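Local coordinates for manganese-binding protein (Chlamydia trachomatis, PDB 6NSI), which binds iron, manganese and nickel ions, preferring ferrous iron, and delivers them to the membrane permease of an ABC transporter for import, at residues P35-M40 against L61-L67. Numbering follows the deposited sequence.
Sequences PHSYEM and LEHSASL. With FE (Fe (III) ion), chain B.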
# COMPACT_ATOMS: atom_id res chain seq x y z
N PRO A 35 -6.13 -5.53 -7.27
CA PRO A 35 -5.50 -6.76 -6.78
C PRO A 35 -6.39 -7.53 -5.82
O PRO A 35 -6.27 -8.76 -5.75
CB PRO A 35 -4.23 -6.25 -6.07
CG PRO A 35 -4.64 -4.85 -5.60
CD PRO A 35 -5.57 -4.31 -6.66
N HIS A 36 -7.26 -6.83 -5.08
CA HIS A 36 -8.10 -7.49 -4.08
C HIS A 36 -8.91 -8.62 -4.69
O HIS A 36 -9.11 -9.66 -4.06
CB HIS A 36 -9.05 -6.48 -3.44
CG HIS A 36 -8.37 -5.41 -2.64
ND1 HIS A 36 -8.05 -5.56 -1.31
CD2 HIS A 36 -7.96 -4.17 -2.99
CE1 HIS A 36 -7.48 -4.46 -0.87
NE2 HIS A 36 -7.40 -3.60 -1.86
N SER A 37 -9.43 -8.41 -5.90
CA SER A 37 -10.34 -9.36 -6.52
C SER A 37 -9.73 -10.02 -7.74
O SER A 37 -10.46 -10.56 -8.58
CB SER A 37 -11.64 -8.65 -6.90
OG SER A 37 -11.40 -7.71 -7.92
N TYR A 38 -8.40 -9.99 -7.85
CA TYR A 38 -7.74 -10.58 -9.00
C TYR A 38 -8.05 -12.07 -9.05
O TYR A 38 -7.91 -12.77 -8.05
CB TYR A 38 -6.24 -10.37 -8.93
CG TYR A 38 -5.49 -10.86 -10.15
CD1 TYR A 38 -5.47 -10.11 -11.31
CD2 TYR A 38 -4.81 -12.07 -10.13
CE1 TYR A 38 -4.79 -10.54 -12.42
CE2 TYR A 38 -4.13 -12.51 -11.24
CZ TYR A 38 -4.12 -11.75 -12.39
OH TYR A 38 -3.44 -12.18 -13.51
N GLU A 39 -8.49 -12.53 -10.21
CA GLU A 39 -8.63 -13.96 -10.45
C GLU A 39 -7.58 -14.35 -11.47
O GLU A 39 -7.28 -13.59 -12.40
CB GLU A 39 -10.04 -14.31 -10.94
CG GLU A 39 -11.17 -13.92 -9.97
CD GLU A 39 -11.55 -15.03 -8.97
OE1 GLU A 39 -12.48 -14.81 -8.16
OE2 GLU A 39 -10.92 -16.12 -9.00
N MET A 40 -6.97 -15.52 -11.28
CA MET A 40 -5.89 -15.91 -12.16
C MET A 40 -6.39 -16.01 -13.60
O MET A 40 -7.50 -16.47 -13.86
CB MET A 40 -5.28 -17.24 -11.72
CG MET A 40 -4.49 -17.10 -10.43
SD MET A 40 -4.30 -18.67 -9.60
CE MET A 40 -3.34 -19.55 -10.84
N LEU A 61 -4.83 -10.05 0.94
CA LEU A 61 -4.79 -9.35 -0.34
C LEU A 61 -5.00 -10.31 -1.51
O LEU A 61 -5.58 -9.94 -2.53
CB LEU A 61 -3.46 -8.61 -0.50
CG LEU A 61 -3.45 -7.70 -1.73
CD1 LEU A 61 -4.53 -6.61 -1.60
CD2 LEU A 61 -2.05 -7.10 -1.90
N GLU A 62 -4.48 -11.53 -1.38
CA GLU A 62 -4.65 -12.57 -2.41
C GLU A 62 -5.82 -13.48 -2.06
O GLU A 62 -5.69 -14.69 -1.99
CB GLU A 62 -3.35 -13.36 -2.54
CG GLU A 62 -2.13 -12.53 -3.01
CD GLU A 62 -1.28 -11.96 -1.86
OE1 GLU A 62 -1.45 -12.39 -0.69
OE2 GLU A 62 -0.44 -11.07 -2.12
N HIS A 63 -7.00 -12.90 -1.82
CA HIS A 63 -8.10 -13.64 -1.20
C HIS A 63 -9.11 -14.21 -2.19
O HIS A 63 -10.07 -14.86 -1.77
CB HIS A 63 -8.83 -12.74 -0.19
CG HIS A 63 -9.94 -11.92 -0.78
ND1 HIS A 63 -11.21 -12.42 -0.97
CD2 HIS A 63 -9.96 -10.64 -1.22
CE1 HIS A 63 -11.97 -11.48 -1.51
NE2 HIS A 63 -11.23 -10.39 -1.67
N SER A 64 -8.91 -14.00 -3.49
CA SER A 64 -9.78 -14.60 -4.49
C SER A 64 -9.66 -16.12 -4.47
O SER A 64 -8.61 -16.68 -4.15
CB SER A 64 -9.45 -14.06 -5.87
OG SER A 64 -8.41 -14.82 -6.47
N ALA A 65 -10.77 -16.79 -4.82
CA ALA A 65 -10.80 -18.25 -4.83
C ALA A 65 -9.75 -18.83 -5.77
O ALA A 65 -9.22 -19.91 -5.50
CB ALA A 65 -12.19 -18.73 -5.24
N SER A 66 -9.45 -18.13 -6.86
CA SER A 66 -8.39 -18.55 -7.78
C SER A 66 -7.04 -18.64 -7.08
O SER A 66 -6.35 -19.66 -7.14
CB SER A 66 -8.31 -17.55 -8.94
OG SER A 66 -7.65 -18.11 -10.05
N LEU A 67 -6.64 -17.55 -6.41
CA LEU A 67 -5.32 -17.49 -5.79
C LEU A 67 -5.23 -18.39 -4.57
O LEU A 67 -4.19 -19.01 -4.33
CB LEU A 67 -4.98 -16.04 -5.43
CG LEU A 67 -4.93 -15.02 -6.59
CD1 LEU A 67 -4.96 -13.56 -6.10
CD2 LEU A 67 -3.72 -15.24 -7.48
FE FE B . -6.85 -1.64 -1.59
O HOH W 1 -4.10 -9.93 -4.62
O HOH W 2 -7.49 -11.89 -4.53
O HOH W 3 -13.16 -15.73 -5.87
O HOH W 4 -9.06 -17.82 -12.22
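This contact lies in the N-terminal lobe of a cluster 9 solute-binding protein. The loop that carries the metal ligand His36 leans on the turn leading into helix 65-71 and on that helix's first residues. His36 NE2 binds the Fe(III) ion at 2.1 Å, and His102, His168 and Asp260 complete the site. One methyl of Leu61 is a knob under the imidazole: CD1 sits 3.9 Å from the ring centroid of His36, over its face, in a CH-pi contact. Leu61 CD1 also lies 4.4 Å from Pro35 CG.

Beside this knob the backbones run close, but Pro35 O and Leu61 O, 3.5 Å apart, are both acceptors. Water 1 donates to each of them. Water 2 links His36 O to Ser64 N.

Farther along, the loop closes over the start of the helix. Leu67 CD2 fits the hollow between Met40 CG (3.6 Å) and the ring edge of Tyr38, where Tyr38 CD2 is 4.3 Å from Leu67 CD2. The OH of Tyr38 is hydrogen-bonded to Asp44 OD2. Glu39 folds back over the helix's first turn. Its OE2 accepts from Ser66 N (3.3 Å), and water 3 joins its OE1 to Ala65 N. Met40 N donates a weak hydrogen bond to Ser66 OG. Ser64 is the N-cap: its OG accepts from Leu67 N at 3.3 Å and donates to Tyr38 O at 2.6 Å.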